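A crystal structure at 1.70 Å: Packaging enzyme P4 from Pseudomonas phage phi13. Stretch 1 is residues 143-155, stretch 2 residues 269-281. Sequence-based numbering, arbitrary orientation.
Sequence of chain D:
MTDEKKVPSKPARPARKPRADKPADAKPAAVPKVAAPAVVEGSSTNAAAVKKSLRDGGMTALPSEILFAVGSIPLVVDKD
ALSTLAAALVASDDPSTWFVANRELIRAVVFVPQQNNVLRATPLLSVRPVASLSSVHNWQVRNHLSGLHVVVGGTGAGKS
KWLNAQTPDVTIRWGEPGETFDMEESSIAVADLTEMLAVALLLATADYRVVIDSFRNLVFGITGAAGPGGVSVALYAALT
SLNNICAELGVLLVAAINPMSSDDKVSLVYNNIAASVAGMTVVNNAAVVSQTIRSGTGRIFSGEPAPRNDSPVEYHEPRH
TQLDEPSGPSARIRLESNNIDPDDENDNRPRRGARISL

Stretch 1 (143-155) NHLSGLHVVVGGT
Stretch 2 (269-281) VYNNIAASVAGMT

Strand 147-152 runs parallel to strand 279-281 (axes 15° apart, 4.5 Å at closest approach), pairing His149 with Gly279, Val150 with Met280 and Val151 with Thr281; helix 269-274 lies nearly antiparallel to it, at 10.6 Å. Together the stretches bury 649 Å².

His144 (chi1 t, chi2 -56°) is fixed by ND1 donating to Leu145 O (2.8 Å), while its NE2 hydrogen-bonds His149 ND1 (2.8 Å). At Gly147 (phi/psi 149/-148) a CB would lie 2.8 Å from Ala278 CB and jam against the preceding carbonyl, so glycine fits. Leu148 O accepts from Gly279 N (3.3 Å) and weakly from Ala278 N (3.2 Å). His149 (t, chi2 105°) extends the chain of rings: NE2 meets Thr281 OG1 (chi1 m) at 2.7 Å, and Gly279 C and Met280 N cover one ring face. A CB on Gly279 would strike both imidazoles, 2.4 Å from His149 ND1.

Extended Val150 (-106/145, chi1 m) bonds N to Gly279 O and O to Thr281 N, both 2.9 Å; its CG2 packs on Ile273 CG2 (3.5 Å), sharing its sheet face with Met280 (t, t, p). Val152 N donates to Thr281 O (2.8 Å, 169°). Branched Val152 (chi1 t) sets CG1 over the Tyr270 ring (m), 3.2 Å from Tyr270 CE1, and CG2 3.8 Å from Met280 CG.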

ATOM      1  N   ASN D 143      15.605  15.617 -40.586  1.00 15.00           N
ATOM      2  CA  ASN D 143      15.570  16.673 -39.583  1.00 13.34           C
ATOM      3  C   ASN D 143      14.723  16.302 -38.373  1.00 13.43           C
ATOM      4  O   ASN D 143      13.923  17.107 -37.902  1.00 13.65           O
ATOM      5  CB  ASN D 143      15.027  17.954 -40.244  1.00 15.79           C
ATOM      6  CG  ASN D 143      13.625  17.811 -40.812  1.00 23.28           C
ATOM      7  OD1 ASN D 143      13.122  16.697 -41.063  1.00 19.31           O
ATOM      8  ND2 ASN D 143      12.954  18.937 -40.947  1.00 20.90           N
ATOM      9  N   HIS D 144      14.996  15.121 -37.806  1.00 11.11           N
ATOM     10  CA  HIS D 144      14.317  14.660 -36.583  1.00 10.22           C
ATOM     11  C   HIS D 144      14.706  15.609 -35.448  1.00 13.38           C
ATOM     12  O   HIS D 144      15.898  15.924 -35.314  1.00 13.36           O
ATOM     13  CB  HIS D 144      14.766  13.214 -36.295  1.00 10.32           C
ATOM     14  CG  HIS D 144      13.916  12.438 -35.327  1.00 11.60           C
ATOM     15  ND1 HIS D 144      13.660  12.908 -34.045  1.00 12.94           N
ATOM     16  CD2 HIS D 144      13.325  11.231 -35.481  1.00 12.46           C
ATOM     17  CE1 HIS D 144      12.916  11.973 -33.453  1.00 12.73           C
ATOM     18  NE2 HIS D 144      12.669  10.951 -34.282  1.00 12.06           N
ATOM     19  N   LEU D 145      13.737  16.097 -34.633  1.00 11.44           N
ATOM     20  CA  LEU D 145      14.166  16.944 -33.501  1.00 11.39           C
ATOM     21  C   LEU D 145      14.976  16.130 -32.496  1.00 12.04           C
ATOM     22  O   LEU D 145      14.829  14.900 -32.413  1.00 12.17           O
ATOM     23  CB  LEU D 145      12.944  17.533 -32.758  1.00 12.88           C
ATOM     24  CG  LEU D 145      12.193  18.661 -33.510  1.00 18.09           C
ATOM     25  CD1 LEU D 145      10.983  19.110 -32.677  1.00 18.04           C
ATOM     26  CD2 LEU D 145      13.115  19.863 -33.809  1.00 18.75           C
ATOM     27  N   SER D 146      15.805  16.827 -31.699  1.00 10.33           N
ATOM     28  CA  SER D 146      16.486  16.186 -30.591  1.00  9.42           C
ATOM     29  C   SER D 146      15.413  15.697 -29.604  1.00 11.26           C
ATOM     30  O   SER D 146      14.350  16.317 -29.470  1.00 11.44           O
ATOM     31  CB  SER D 146      17.426  17.168 -29.901  1.00 11.65           C
ATOM     32  OG  SER D 146      18.453  17.587 -30.778  1.00 12.04           O
ATOM     33  N   GLY D 147      15.707  14.593 -28.950  1.00  9.10           N
ATOM     34  CA  GLY D 147      14.772  13.964 -28.020  1.00  8.91           C
ATOM     35  C   GLY D 147      14.993  12.469 -28.015  1.00 11.41           C
ATOM     36  O   GLY D 147      16.107  11.987 -28.220  1.00 11.44           O
ATOM     37  N   LEU D 148      13.905  11.733 -27.793  1.00  8.38           N
ATOM     38  CA  LEU D 148      13.898  10.287 -27.748  1.00  7.98           C
ATOM     39  C   LEU D 148      12.987   9.782 -28.823  1.00 10.93           C
ATOM     40  O   LEU D 148      11.880  10.316 -28.975  1.00 10.60           O
ATOM     41  CB  LEU D 148      13.384   9.877 -26.342  1.00  8.25           C
ATOM     42  CG  LEU D 148      13.158   8.392 -26.070  1.00 12.98           C
ATOM     43  CD1 LEU D 148      14.504   7.588 -26.170  1.00 12.71           C
ATOM     44  CD2 LEU D 148      12.532   8.194 -24.666  1.00  9.94           C
ATOM     45  N   HIS D 149      13.437   8.753 -29.566  1.00  8.74           N
ATOM     46  CA  HIS D 149      12.611   8.069 -30.574  1.00  8.59           C
ATOM     47  C   HIS D 149      12.379   6.669 -30.046  1.00 12.57           C
ATOM     48  O   HIS D 149      13.347   5.953 -29.822  1.00 11.42           O
ATOM     49  CB  HIS D 149      13.305   8.012 -31.955  1.00  9.09           C
ATOM     50  CG  HIS D 149      12.418   7.443 -33.021  1.00 11.40           C
ATOM     51  ND1 HIS D 149      11.832   8.260 -33.971  1.00 12.95           N
ATOM     52  CD2 HIS D 149      12.001   6.167 -33.221  1.00 13.06           C
ATOM     53  CE1 HIS D 149      11.112   7.454 -34.745  1.00 12.62           C
ATOM     54  NE2 HIS D 149      11.168   6.189 -34.329  1.00 12.09           N
ATOM     55  N   VAL D 150      11.143   6.265 -29.834  1.00  8.58           N
ATOM     56  CA  VAL D 150      10.945   4.911 -29.316  1.00  8.92           C
ATOM     57  C   VAL D 150      10.431   3.992 -30.413  1.00 13.90           C
ATOM     58  O   VAL D 150       9.632   4.406 -31.265  1.00 14.07           O
ATOM     59  CB  VAL D 150      10.021   4.872 -28.067  1.00 15.17           C
ATOM     60  CG1 VAL D 150      10.639   5.668 -26.912  1.00 14.83           C
ATOM     61  CG2 VAL D 150       8.634   5.393 -28.401  1.00 15.93           C
ATOM     62  N   VAL D 151      10.866   2.737 -30.372  1.00 11.31           N
ATOM     63  CA  VAL D 151      10.449   1.695 -31.305  1.00 11.52           C
ATOM     64  C   VAL D 151       9.619   0.747 -30.483  1.00 12.77           C
ATOM     65  O   VAL D 151      10.141   0.126 -29.571  1.00 11.12           O
ATOM     66  CB  VAL D 151      11.679   1.016 -31.976  1.00 13.93           C
ATOM     67  CG1 VAL D 151      11.241  -0.146 -32.901  1.00 15.54           C
ATOM     68  CG2 VAL D 151      12.498   2.065 -32.740  1.00 14.80           C
ATOM     69  N   VAL D 152       8.307   0.630 -30.814  1.00 11.65           N
ATOM     70  CA  VAL D 152       7.347  -0.082 -29.994  1.00 12.37           C
ATOM     71  C   VAL D 152       6.805  -1.315 -30.681  1.00 14.70           C
ATOM     72  O   VAL D 152       6.593  -1.321 -31.879  1.00 14.00           O
ATOM     73  CB  VAL D 152       6.164   0.887 -29.627  1.00 18.87           C
ATOM     74  CG1 VAL D 152       5.246   0.281 -28.591  1.00 20.29           C
ATOM     75  CG2 VAL D 152       6.688   2.226 -29.096  1.00 18.95           C
ATOM     76  N   GLY D 153       6.532  -2.346 -29.890  1.00 14.84           N
ATOM     77  CA  GLY D 153       5.931  -3.567 -30.407  1.00 16.12           C
ATOM     78  C   GLY D 153       5.957  -4.629 -29.346  1.00 23.24           C
ATOM     79  O   GLY D 153       6.747  -4.517 -28.408  1.00 22.11           O
ATOM     80  N   GLY D 154       5.132  -5.658 -29.504  1.00 21.08           N
ATOM     81  CA  GLY D 154       5.052  -6.730 -28.525  1.00 21.34           C
ATOM     82  C   GLY D 154       6.187  -7.724 -28.604  1.00 26.53           C
ATOM     83  O   GLY D 154       7.140  -7.566 -29.373  1.00 24.65           O
ATOM     84  N   THR D 155       6.099  -8.768 -27.762  1.00 26.36           N
ATOM     85  CA  THR D 155       7.105  -9.818 -27.726  1.00 27.44           C
ATOM     86  C   THR D 155       6.988 -10.521 -29.051  1.00 32.18           C
ATOM     87  O   THR D 155       5.865 -10.823 -29.465  1.00 32.53           O
ATOM     88  CB  THR D 155       6.830 -10.746 -26.518  0.66 36.72           C
ATOM     89  OG1 THR D 155       6.686  -9.948 -25.337  0.86 31.71           O
ATOM     90  CG2 THR D 155       7.906 -11.779 -26.324  0.96 35.11           C
ATOM     91  N   VAL D 269      -2.565   3.122 -25.569  1.00 13.81           N
ATOM     92  CA  VAL D 269      -1.211   3.165 -24.995  1.00 11.59           C
ATOM     93  C   VAL D 269      -0.221   3.718 -26.014  1.00 12.33           C
ATOM     94  O   VAL D 269       0.606   4.573 -25.670  1.00 12.39           O
ATOM     95  CB  VAL D 269      -0.804   1.761 -24.448  1.00 14.84           C
ATOM     96  CG1 VAL D 269       0.667   1.721 -24.011  1.00 15.46           C
ATOM     97  CG2 VAL D 269      -1.710   1.398 -23.262  1.00 15.54           C
ATOM     98  N   TYR D 270      -0.292   3.258 -27.277  1.00 13.11           N
ATOM     99  CA  TYR D 270       0.643   3.729 -28.305  1.00 13.16           C
ATOM    100  C   TYR D 270       0.435   5.232 -28.546  1.00 15.44           C
ATOM    101  O   TYR D 270       1.414   5.953 -28.685  1.00 15.83           O
ATOM    102  CB  TYR D 270       0.496   2.910 -29.592  1.00 16.57           C
ATOM    103  CG  TYR D 270       1.084   1.498 -29.533  1.00 20.27           C
ATOM    104  CD1 TYR D 270       1.565   0.965 -28.340  1.00 23.40           C
ATOM    105  CD2 TYR D 270       1.135   0.695 -30.663  1.00 21.88           C
ATOM    106  CE1 TYR D 270       2.072  -0.339 -28.277  1.00 26.43           C
ATOM    107  CE2 TYR D 270       1.681  -0.593 -30.619  1.00 22.07           C
ATOM    108  CZ  TYR D 270       2.131  -1.113 -29.423  1.00 29.44           C
ATOM    109  OH  TYR D 270       2.637  -2.394 -29.368  1.00 29.31           O
ATOM    110  N   ASN D 271      -0.840   5.720 -28.528  1.00 14.00           N
ATOM    111  CA  ASN D 271      -1.091   7.158 -28.655  1.00 12.90           C
ATOM    112  C   ASN D 271      -0.459   7.932 -27.491  1.00 15.37           C
ATOM    113  O   ASN D 271       0.112   8.998 -27.695  1.00 14.00           O
ATOM    114  CB  ASN D 271      -2.596   7.455 -28.692  1.00 14.96           C
ATOM    115  CG  ASN D 271      -3.263   7.064 -29.972  1.00 36.81           C
ATOM    116  OD1 ASN D 271      -2.609   6.868 -31.003  1.00 30.47           O
ATOM    117  ND2 ASN D 271      -4.597   6.979 -29.937  1.00 34.64           N
ATOM    118  N   ASN D 272      -0.572   7.396 -26.261  1.00 12.46           N
ATOM    119  CA  ASN D 272       0.010   8.081 -25.100  1.00 10.24           C
ATOM    120  C   ASN D 272       1.523   8.117 -25.194  1.00 14.87           C
ATOM    121  O   ASN D 272       2.139   9.108 -24.811  1.00 14.35           O
ATOM    122  CB  ASN D 272      -0.450   7.396 -23.799  1.00 12.10           C
ATOM    123  CG  ASN D 272      -1.931   7.582 -23.513  1.00 26.60           C
ATOM    124  OD1 ASN D 272      -2.556   8.523 -23.969  1.00 28.75           O
ATOM    125  ND2 ASN D 272      -2.542   6.693 -22.764  1.00 18.54           N
ATOM    126  N   ILE D 273       2.141   7.036 -25.711  1.00 13.00           N
ATOM    127  CA  ILE D 273       3.599   7.017 -25.893  1.00 11.01           C
ATOM    128  C   ILE D 273       3.999   8.064 -26.945  1.00 11.39           C
ATOM    129  O   ILE D 273       4.924   8.856 -26.715  1.00 10.83           O
ATOM    130  CB  ILE D 273       4.099   5.586 -26.273  1.00 13.72           C
ATOM    131  CG1 ILE D 273       3.929   4.646 -25.088  1.00 15.01           C
ATOM    132  CG2 ILE D 273       5.574   5.634 -26.694  1.00 13.25           C
ATOM    133  CD1 ILE D 273       4.269   3.178 -25.393  1.00 20.60           C
ATOM    134  N   ALA D 274       3.295   8.093 -28.102  1.00 11.75           N
ATOM    135  CA  ALA D 274       3.591   9.073 -29.161  1.00 12.63           C
ATOM    136  C   ALA D 274       3.477  10.518 -28.639  1.00 14.97           C
ATOM    137  O   ALA D 274       4.263  11.367 -29.025  1.00 13.00           O
ATOM    138  CB  ALA D 274       2.637   8.882 -30.336  1.00 14.55           C
ATOM    139  N   ALA D 275       2.520  10.769 -27.716  1.00 11.00           N
ATOM    140  CA  ALA D 275       2.281  12.084 -27.149  1.00 10.93           C
ATOM    141  C   ALA D 275       3.354  12.466 -26.141  1.00 13.54           C
ATOM    142  O   ALA D 275       3.405  13.627 -25.736  1.00 14.55           O
ATOM    143  CB  ALA D 275       0.913  12.109 -26.465  1.00 12.69           C
ATOM    144  N   SER D 276       4.252  11.516 -25.795  1.00  9.84           N
ATOM    145  CA  SER D 276       5.273  11.756 -24.787  1.00  8.79           C
ATOM    146  C   SER D 276       6.666  12.019 -25.334  1.00 11.92           C
ATOM    147  O   SER D 276       7.536  12.440 -24.559  1.00 11.96           O
ATOM    148  CB  SER D 276       5.345  10.558 -23.837  1.00  9.80           C
ATOM    149  OG  SER D 276       4.050  10.241 -23.322  1.00 12.56           O
ATOM    150  N   VAL D 277       6.926  11.709 -26.624  1.00  9.87           N
ATOM    151  CA  VAL D 277       8.311  11.747 -27.116  1.00  8.25           C
ATOM    152  C   VAL D 277       8.435  12.427 -28.481  1.00 11.11           C
ATOM    153  O   VAL D 277       7.428  12.683 -29.139  1.00 10.92           O
ATOM    154  CB  VAL D 277       8.865  10.288 -27.201  1.00 10.06           C
ATOM    155  CG1 VAL D 277       8.936   9.609 -25.801  1.00  8.68           C
ATOM    156  CG2 VAL D 277       7.995   9.430 -28.154  1.00 10.23           C
ATOM    157  N   ALA D 278       9.687  12.608 -28.950  1.00  8.97           N
ATOM    158  CA  ALA D 278       9.962  13.244 -30.242  1.00  9.13           C
ATOM    159  C   ALA D 278       9.565  12.360 -31.418  1.00 13.29           C
ATOM    160  O   ALA D 278       9.241  12.879 -32.473  1.00 13.17           O
ATOM    161  CB  ALA D 278      11.442  13.595 -30.358  1.00  9.66           C
ATOM    162  N   GLY D 279       9.623  11.037 -31.248  1.00 10.93           N
ATOM    163  CA  GLY D 279       9.242  10.158 -32.348  1.00  9.60           C
ATOM    164  C   GLY D 279       8.903   8.765 -31.903  1.00 11.97           C
ATOM    165  O   GLY D 279       9.380   8.310 -30.866  1.00 10.70           O
ATOM    166  N   MET D 280       8.075   8.074 -32.686  1.00  8.96           N
ATOM    167  CA  MET D 280       7.691   6.716 -32.342  1.00  8.07           C
ATOM    168  C   MET D 280       7.504   5.923 -33.629  1.00 13.07           C
ATOM    169  O   MET D 280       6.862   6.404 -34.559  1.00 13.90           O
ATOM    170  CB  MET D 280       6.356   6.719 -31.547  1.00 10.81           C
ATOM    171  CG  MET D 280       5.894   5.316 -31.191  1.00 15.05           C
ATOM    172  SD  MET D 280       4.383   5.306 -30.209  1.00 17.43           S
ATOM    173  CE  MET D 280       3.154   5.307 -31.552  1.00 17.70           C
ATOM    174  N   THR D 281       8.027   4.704 -33.658  1.00  9.42           N
ATOM    175  CA  THR D 281       7.841   3.743 -34.758  1.00 10.10           C
ATOM    176  C   THR D 281       7.211   2.496 -34.179  1.00 14.41           C
ATOM    177  O   THR D 281       7.725   1.967 -33.187  1.00 12.91           O
ATOM    178  CB  THR D 281       9.194   3.394 -35.461  1.00 14.92           C
ATOM    179  OG1 THR D 281       9.781   4.587 -35.973  1.00 12.65           O
ATOM    180  CG2 THR D 281       9.016   2.386 -36.622  1.00 15.86           C
TER